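Long-range contacts in conserved hypothetical protein (PDB 2FNA), which binds ADP and magnesium in a AAA+ ATPase domain and probably hydrolyses ATP, carrying a C-terminal domain related to winged helix-turn-helix modules: residues F66-N70 with N280-G284; E179-D185 with T333-W337. One frame throughout, in Å; residues are numbered along the deposited sequence.

Contact 1 of 2, residues F66-N70 with N280-G284; sequences FEERN and NFLHG
Glu68 and Asn280 bring the two backbones to 5.4 Å between their CA atoms, where a type I beta turn from Phe66 to Arg69, in the loop after strand 58-62 of the P-loop ATPase core, meets the C-terminal end of helix 259-282. The chains diverge toward Asn70 and Gly284. This surface contact is joined largely through water. The Asn280 amide fits beside the turn, its OD1 3.4 Å from Glu68 CG and its ND2 3.6 Å from Glu67 CG. That ND2 donates to two waters: one is shared with Glu67 OE1, the other with Glu68 OE2, which also pairs with Lys276. Cutting Asn280 back to an alanine is likely to leave both waters without their amide donor and a gap beside both glutamate CG atoms. Another water, at the edge of the His283 ring, lies 3.0 Å from Glu67 O and 2.9 Å from Asn280 O. With CG anti to the backbone N (chi1 -167°), the His283 ring lies beside the turn, its ND1 3.0 Å from Glu68 O. Over one face of this imidazole sits Asn70 CB, a CH-pi contact 4.1 Å from the centroid and 16° off its normal.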
ATOM      1  N   PHE A  66      -2.843 -10.871   1.649  1.00 39.28           N
ATOM      2  CA  PHE A  66      -2.324 -11.466   2.859  1.00 39.08           C
ATOM      3  C   PHE A  66      -2.543 -10.595   4.084  1.00 39.00           C
ATOM      4  O   PHE A  66      -2.095 -10.962   5.157  1.00 37.36           O
ATOM      5  CB  PHE A  66      -0.829 -11.765   2.686  1.00 39.34           C
ATOM      6  CG  PHE A  66      -0.546 -12.742   1.596  1.00 32.05           C
ATOM      7  CD1 PHE A  66      -0.963 -14.057   1.720  1.00 36.53           C
ATOM      8  CD2 PHE A  66       0.103 -12.359   0.425  1.00 31.42           C
ATOM      9  CE1 PHE A  66      -0.737 -14.991   0.705  1.00 40.24           C
ATOM     10  CE2 PHE A  66       0.352 -13.294  -0.581  1.00 37.30           C
ATOM     11  CZ  PHE A  66      -0.087 -14.630  -0.428  1.00 34.68           C
ATOM     12  N   GLU A  67      -3.225  -9.456   3.936  1.00 37.76           N
ATOM     13  CA  GLU A  67      -3.300  -8.475   5.019  1.00 41.38           C
ATOM     14  C   GLU A  67      -3.997  -9.005   6.271  1.00 38.31           C
ATOM     15  O   GLU A  67      -3.674  -8.574   7.380  1.00 36.53           O
ATOM     16  CB  GLU A  67      -3.940  -7.155   4.557  1.00 43.25           C
ATOM     17  CG  GLU A  67      -5.442  -7.254   4.299  1.00 48.69           C
ATOM     18  CD  GLU A  67      -5.989  -6.065   3.487  1.00 50.02           C
ATOM     19  OE1 GLU A  67      -5.420  -4.948   3.597  1.00 48.17           O
ATOM     20  OE2 GLU A  67      -7.003  -6.280   2.760  1.00 51.47           O
ATOM     21  N   GLU A  68      -4.920  -9.948   6.096  1.00 35.25           N
ATOM     22  CA  GLU A  68      -5.658 -10.538   7.240  1.00 39.13           C
ATOM     23  C   GLU A  68      -4.932 -11.673   7.953  1.00 39.33           C
ATOM     24  O   GLU A  68      -5.394 -12.135   8.991  1.00 42.46           O
ATOM     25  CB  GLU A  68      -7.031 -11.022   6.788  1.00 37.36           C
ATOM     26  CG  GLU A  68      -7.918  -9.898   6.307  1.00 45.17           C
ATOM     27  CD  GLU A  68      -9.257 -10.378   5.762  1.00 55.44           C
ATOM     28  OE1 GLU A  68      -9.585 -11.572   5.936  1.00 61.85           O
ATOM     29  OE2 GLU A  68      -9.975  -9.557   5.154  1.00 65.69           O
ATOM     30  N   ARG A  69      -3.781 -12.087   7.425  1.00 41.47           N
ATOM     31  CA  ARG A  69      -2.939 -13.108   8.053  1.00 41.87           C
ATOM     32  C   ARG A  69      -1.793 -12.517   8.833  1.00 40.73           C
ATOM     33  O   ARG A  69      -1.333 -11.419   8.543  1.00 41.92           O
ATOM     34  CB  ARG A  69      -2.322 -14.003   6.995  1.00 45.25           C
ATOM     35  CG  ARG A  69      -3.303 -14.683   6.090  1.00 51.76           C
ATOM     36  CD  ARG A  69      -2.554 -15.483   5.062  1.00 56.51           C
ATOM     37  NE  ARG A  69      -3.415 -15.767   3.921  1.00 64.72           N
ATOM     38  CZ  ARG A  69      -3.114 -16.612   2.945  1.00 59.94           C
ATOM     39  NH1 ARG A  69      -1.972 -17.274   2.972  1.00 60.15           N
ATOM     40  NH2 ARG A  69      -3.962 -16.793   1.939  1.00 65.88           N
ATOM     41  N   ASN A  70      -1.300 -13.290   9.789  1.00 39.20           N
ATOM     42  CA  ASN A  70      -0.142 -12.915  10.597  1.00 40.88           C
ATOM     43  C   ASN A  70       1.149 -13.546  10.071  1.00 38.49           C
ATOM     44  O   ASN A  70       2.260 -13.180  10.489  1.00 35.99           O
ATOM     45  CB  ASN A  70      -0.366 -13.400  12.040  1.00 42.81           C
ATOM     46  CG  ASN A  70       0.461 -12.627  13.053  1.00 50.86           C
ATOM     47  OD1 ASN A  70       0.670 -11.424  12.916  1.00 54.36           O
ATOM     48  ND2 ASN A  70       0.929 -13.325  14.089  1.00 58.99           N
ATOM     49  N   ASN A 280      -7.205  -6.122  11.548  1.00 38.12           N
ATOM     50  CA  ASN A 280      -5.981  -6.649  10.939  1.00 39.38           C
ATOM     51  C   ASN A 280      -4.721  -6.225  11.696  1.00 40.02           C
ATOM     52  O   ASN A 280      -3.833  -7.046  11.929  1.00 40.27           O
ATOM     53  CB  ASN A 280      -5.814  -6.220   9.493  1.00 40.45           C
ATOM     54  CG  ASN A 280      -6.863  -6.774   8.592  1.00 39.90           C
ATOM     55  OD1 ASN A 280      -7.539  -7.728   8.929  1.00 38.69           O
ATOM     56  ND2 ASN A 280      -6.985  -6.191   7.419  1.00 36.27           N
ATOM     57  N   PHE A 281      -4.645  -4.949  12.068  1.00 38.16           N
ATOM     58  CA  PHE A 281      -3.565  -4.476  12.925  1.00 38.56           C
ATOM     59  C   PHE A 281      -3.481  -5.213  14.258  1.00 39.29           C
ATOM     60  O   PHE A 281      -2.395  -5.483  14.729  1.00 40.92           O
ATOM     61  CB  PHE A 281      -3.673  -2.960  13.172  1.00 37.85           C
ATOM     62  CG  PHE A 281      -2.650  -2.427  14.159  1.00 35.68           C
ATOM     63  CD1 PHE A 281      -1.349  -2.142  13.755  1.00 34.46           C
ATOM     64  CD2 PHE A 281      -2.984  -2.244  15.497  1.00 36.70           C
ATOM     65  CE1 PHE A 281      -0.401  -1.674  14.674  1.00 35.19           C
ATOM     66  CE2 PHE A 281      -2.054  -1.789  16.401  1.00 30.16           C
ATOM     67  CZ  PHE A 281      -0.763  -1.498  16.005  1.00 30.04           C
ATOM     68  N   LEU A 282      -4.615  -5.522  14.870  1.00 39.89           N
ATOM     69  CA  LEU A 282      -4.634  -6.110  16.216  1.00 40.95           C
ATOM     70  C   LEU A 282      -4.404  -7.635  16.211  1.00 41.41           C
ATOM     71  O   LEU A 282      -4.299  -8.261  17.271  1.00 42.67           O
ATOM     72  CB  LEU A 282      -5.973  -5.814  16.912  1.00 39.55           C
ATOM     73  CG  LEU A 282      -6.285  -4.361  17.252  1.00 39.64           C
ATOM     74  CD1 LEU A 282      -7.706  -4.233  17.750  1.00 38.99           C
ATOM     75  CD2 LEU A 282      -5.290  -3.807  18.255  1.00 42.80           C
ATOM     76  N   HIS A 283      -4.377  -8.209  15.015  1.00 43.81           N
ATOM     77  CA  HIS A 283      -4.089  -9.606  14.806  1.00 44.87           C
ATOM     78  C   HIS A 283      -2.655  -9.835  15.264  1.00 46.78           C
ATOM     79  O   HIS A 283      -1.727  -9.144  14.817  1.00 48.07           O
ATOM     80  CB  HIS A 283      -4.257  -9.946  13.322  1.00 44.51           C
ATOM     81  CG  HIS A 283      -4.278 -11.414  13.024  1.00 48.11           C
ATOM     82  ND1 HIS A 283      -4.216 -11.910  11.740  1.00 48.48           N
ATOM     83  CD2 HIS A 283      -4.360 -12.492  13.840  1.00 48.56           C
ATOM     84  CE1 HIS A 283      -4.277 -13.231  11.777  1.00 50.15           C
ATOM     85  NE2 HIS A 283      -4.350 -13.609  13.038  1.00 46.02           N
ATOM     86  N   GLY A 284      -2.486 -10.771  16.192  1.00 47.29           N
ATOM     87  CA  GLY A 284      -1.184 -11.016  16.816  1.00 50.25           C
ATOM     88  C   GLY A 284      -0.822 -10.103  17.988  1.00 51.03           C
ATOM     89  O   GLY A 284       0.262 -10.241  18.556  1.00 51.12           O
TER
HETATM   90  O   HOH W   1      -5.325  -4.049   6.532  1.00 32.57           O
HETATM   91  O   HOH W   2      -3.383  -9.345  10.235  1.00 41.85           O
HETATM   92  O   HOH W   3      -8.767  -6.991   5.338  1.00 49.91           O
HETATM   93  O   HOH W   4      -7.172 -10.436  10.844  1.00 59.57           O

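Contact 2 of 2, residues E179-D185 with T333-W337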
ATOM      1  N   GLU A 179       2.128   1.473   4.838  1.00 35.15           N
ATOM      2  CA  GLU A 179       2.651   1.543   6.197  1.00 35.15           C
ATOM      3  C   GLU A 179       4.139   1.869   6.009  1.00 34.87           C
ATOM      4  O   GLU A 179       4.980   0.977   5.896  1.00 34.59           O
ATOM      5  CB  GLU A 179       2.478   0.188   6.914  1.00 34.77           C
ATOM      6  CG  GLU A 179       1.017  -0.249   7.143  1.00 42.28           C
ATOM      7  CD  GLU A 179       0.864  -1.759   7.435  1.00 42.13           C
ATOM      8  OE1 GLU A 179       1.437  -2.607   6.687  1.00 46.45           O
ATOM      9  OE2 GLU A 179       0.127  -2.113   8.390  1.00 45.30           O
HETATM   10  N   MSE A 180       4.454   3.152   5.954  1.00 33.58           N
HETATM   11  CA  MSE A 180       5.778   3.597   5.504  1.00 33.13           C
HETATM   12  C   MSE A 180       6.919   3.041   6.346  1.00 30.90           C
HETATM   13  O   MSE A 180       7.868   2.516   5.815  1.00 34.28           O
HETATM   14  CB  MSE A 180       5.860   5.111   5.521  1.00 32.84           C
HETATM   15  CG  MSE A 180       7.061   5.681   4.749  1.00 34.74           C
HETATM   16 SE   MSE A 180       7.086   7.630   5.008  0.75 30.78          SE
HETATM   17  CE  MSE A 180       6.203   7.890   6.773  1.00 56.29           C
ATOM     18  N   GLY A 181       6.814   3.179   7.656  1.00 29.47           N
ATOM     19  CA  GLY A 181       7.865   2.736   8.552  1.00 31.71           C
ATOM     20  C   GLY A 181       8.093   1.243   8.424  1.00 30.34           C
ATOM     21  O   GLY A 181       9.229   0.804   8.469  1.00 31.92           O
ATOM     22  N   LEU A 182       7.017   0.464   8.284  1.00 30.02           N
ATOM     23  CA  LEU A 182       7.135  -0.985   8.199  1.00 32.26           C
ATOM     24  C   LEU A 182       7.818  -1.390   6.906  1.00 33.84           C
ATOM     25  O   LEU A 182       8.598  -2.331   6.901  1.00 32.69           O
ATOM     26  CB  LEU A 182       5.769  -1.691   8.363  1.00 32.56           C
ATOM     27  CG  LEU A 182       5.847  -3.221   8.533  1.00 36.84           C
ATOM     28  CD1 LEU A 182       6.500  -3.569   9.877  1.00 43.04           C
ATOM     29  CD2 LEU A 182       4.470  -3.900   8.426  1.00 35.54           C
ATOM     30  N   LEU A 183       7.537  -0.662   5.823  1.00 34.07           N
ATOM     31  CA  LEU A 183       8.228  -0.880   4.524  1.00 31.59           C
ATOM     32  C   LEU A 183       9.737  -0.648   4.608  1.00 29.99           C
ATOM     33  O   LEU A 183      10.538  -1.481   4.166  1.00 28.88           O
ATOM     34  CB  LEU A 183       7.646   0.005   3.442  1.00 33.74           C
ATOM     35  CG  LEU A 183       8.287  -0.154   2.025  1.00 35.17           C
ATOM     36  CD1 LEU A 183       8.247  -1.616   1.561  1.00 37.71           C
ATOM     37  CD2 LEU A 183       7.644   0.727   0.974  1.00 34.96           C
ATOM     38  N   TYR A 184      10.137   0.476   5.206  1.00 30.36           N
ATOM     39  CA  TYR A 184      11.564   0.721   5.446  1.00 30.22           C
ATOM     40  C   TYR A 184      12.224  -0.345   6.346  1.00 29.73           C
ATOM     41  O   TYR A 184      13.348  -0.780   6.078  1.00 28.53           O
ATOM     42  CB  TYR A 184      11.789   2.157   5.954  1.00 29.93           C
ATOM     43  CG  TYR A 184      11.730   3.196   4.837  1.00 30.26           C
ATOM     44  CD1 TYR A 184      10.521   3.715   4.383  1.00 35.37           C
ATOM     45  CD2 TYR A 184      12.897   3.663   4.239  1.00 39.60           C
ATOM     46  CE1 TYR A 184      10.480   4.669   3.348  1.00 37.28           C
ATOM     47  CE2 TYR A 184      12.858   4.599   3.222  1.00 39.83           C
ATOM     48  CZ  TYR A 184      11.650   5.094   2.778  1.00 34.46           C
ATOM     49  OH  TYR A 184      11.654   6.063   1.796  1.00 36.29           O
ATOM     50  N   ASP A 185      11.538  -0.742   7.422  1.00 29.36           N
ATOM     51  CA  ASP A 185      11.992  -1.799   8.305  1.00 26.22           C
ATOM     52  C   ASP A 185      12.153  -3.105   7.531  1.00 28.77           C
ATOM     53  O   ASP A 185      13.137  -3.824   7.710  1.00 30.79           O
ATOM     54  CB  ASP A 185      10.988  -2.043   9.425  1.00 26.14           C
ATOM     55  CG  ASP A 185      10.985  -0.938  10.427  1.00 33.40           C
ATOM     56  OD1 ASP A 185      11.767   0.001  10.237  1.00 39.50           O
ATOM     57  OD2 ASP A 185      10.194  -0.999  11.389  1.00 35.43           O
ATOM     58  N   THR A 333       2.522   4.228  14.929  1.00 35.75           N
ATOM     59  CA  THR A 333       3.216   5.114  13.980  1.00 35.43           C
ATOM     60  C   THR A 333       3.807   4.341  12.794  1.00 36.65           C
ATOM     61  O   THR A 333       3.725   4.798  11.639  1.00 35.42           O
ATOM     62  CB  THR A 333       4.319   5.913  14.672  1.00 37.11           C
ATOM     63  OG1 THR A 333       3.758   6.652  15.758  1.00 39.51           O
ATOM     64  CG2 THR A 333       4.956   6.881  13.735  1.00 38.07           C
ATOM     65  N   LYS A 334       4.406   3.179  13.070  1.00 36.02           N
ATOM     66  CA  LYS A 334       5.023   2.361  12.007  1.00 36.54           C
ATOM     67  C   LYS A 334       3.985   1.855  11.022  1.00 33.19           C
ATOM     68  O   LYS A 334       4.288   1.660   9.859  1.00 33.67           O
ATOM     69  CB  LYS A 334       5.738   1.134  12.586  1.00 37.40           C
ATOM     70  CG  LYS A 334       6.942   1.441  13.446  1.00 52.74           C
ATOM     71  CD  LYS A 334       8.251   1.297  12.684  1.00 59.82           C
ATOM     72  CE  LYS A 334       9.344   0.808  13.614  1.00 53.65           C
ATOM     73  NZ  LYS A 334      10.667   1.072  13.002  1.00 60.19           N
ATOM     74  N   HIS A 335       2.782   1.578  11.524  1.00 33.66           N
ATOM     75  CA  HIS A 335       1.701   1.036  10.738  1.00 33.01           C
ATOM     76  C   HIS A 335       0.768   2.172  10.216  1.00 33.88           C
ATOM     77  O   HIS A 335      -0.215   1.912   9.521  1.00 36.69           O
ATOM     78  CB  HIS A 335       0.946  -0.056  11.519  1.00 33.62           C
ATOM     79  CG  HIS A 335       1.746  -1.308  11.732  1.00 38.99           C
ATOM     80  ND1 HIS A 335       1.596  -2.433  10.942  1.00 38.10           N
ATOM     81  CD2 HIS A 335       2.720  -1.605  12.629  1.00 38.24           C
ATOM     82  CE1 HIS A 335       2.434  -3.368  11.351  1.00 37.90           C
ATOM     83  NE2 HIS A 335       3.129  -2.890  12.365  1.00 42.91           N
ATOM     84  N   SER A 336       1.165   3.420  10.463  1.00 32.87           N
ATOM     85  CA  SER A 336       0.545   4.617   9.860  1.00 32.63           C
ATOM     86  C   SER A 336      -0.881   4.892  10.371  1.00 34.24           C
ATOM     87  O   SER A 336      -1.703   5.508   9.676  1.00 36.95           O
ATOM     88  CB  SER A 336       0.609   4.532   8.344  1.00 35.60           C
ATOM     89  OG  SER A 336       1.943   4.723   7.908  1.00 34.07           O
ATOM     90  N   TRP A 337      -1.143   4.526  11.627  1.00 34.16           N
ATOM     91  CA  TRP A 337      -2.443   4.820  12.249  1.00 35.29           C
ATOM     92  C   TRP A 337      -2.450   6.227  12.780  1.00 35.06           C
ATOM     93  O   TRP A 337      -3.468   6.946  12.666  1.00 31.96           O
ATOM     94  CB  TRP A 337      -2.777   3.809  13.352  1.00 34.61           C
ATOM     95  CG  TRP A 337      -3.181   2.569  12.746  1.00 40.23           C
ATOM     96  CD1 TRP A 337      -2.402   1.479  12.497  1.00 39.36           C
ATOM     97  CD2 TRP A 337      -4.460   2.288  12.194  1.00 40.40           C
ATOM     98  NE1 TRP A 337      -3.137   0.516  11.865  1.00 40.35           N
ATOM     99  CE2 TRP A 337      -4.403   0.994  11.650  1.00 40.79           C
ATOM    100  CE3 TRP A 337      -5.660   3.001  12.122  1.00 40.84           C
ATOM    101  CZ2 TRP A 337      -5.501   0.400  11.039  1.00 40.94           C
ATOM    102  CZ3 TRP A 337      -6.738   2.419  11.516  1.00 38.56           C
ATOM    103  CH2 TRP A 337      -6.663   1.135  10.979  1.00 41.72           C
TER
HETATM  104  O   HOH W   5      -2.016  -1.650  10.133  1.00 39.89           O
HETATM  105  O   HOH W   6       2.269   5.491   4.946  1.00 28.77           O
HETATM  106  O   HOH W   7       5.712   5.360   9.492  1.00 47.55           O
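Glu179 and His335 tie the start of helix 180-186, in the ATPase domain, to the end of helix 322-334, in the winged helix-turn-helix region. The tight part is at Gly181, whose CA lies 4.5 Å from that of Lys334; a side chain there would press on the lysine backbone. Next to it Leu182 N makes a weak hydrogen bond to Lys334 O, while Leu182 CD2 rests 3.6 Å from His335 CE1. His335 ND1 donates to Glu179 OE2 over 3.0 Å, nearly in its own ring plane but from above the carboxylate, the two planes standing 80° apart. The same oxygen accepts from a water that Trp337 NE1 holds, and Glu179 OE1 is bonded to Gln147, so the carboxylate is fixed at both ends. A Schellman motif with Ser336 as its C-prime residue ends helix 322-334.

By contrast, the looser side is joined through water: one molecule links Thr333 O to Gly181 N, another Ser336 OG to Met180 N, both amide bonds being weak. Farther along helix 180-186, Lys334, its chain bent at chi2 and chi3 (-99° and -147°), brings NZ to the syn lone pair of Asp185 OD2, a salt bridge of 2.7 Å. Directed polar bonds thus join the helix ends next to close packing; the histidine bond is consistent with a proton on His335 ND1, and the carboxylate might make a positive imidazole somewhat easier to form.

Contacts 1 and 2, their centres about 14 Å apart, join the ATPase core to the C-terminal part of the chain at two places, and their segments alternate along the sequence. Phe281 connects them directly: its CE1 packs 3.7 Å from His335 CG, and its CD1 lies 3.7 Å from Trp337 NE1, both rings meeting it edge-to-face. Helix 259-282 therefore touches the turn of contact 1 and the helix end of contact 2. Both lie near the nucleotide: the Glu67 side chain is about 8 Å from the magnesium ion and 9 Å from ADP, that of Glu179 about 11 Å from each. Arg39 forms long, weak ion pairs with both glutamates.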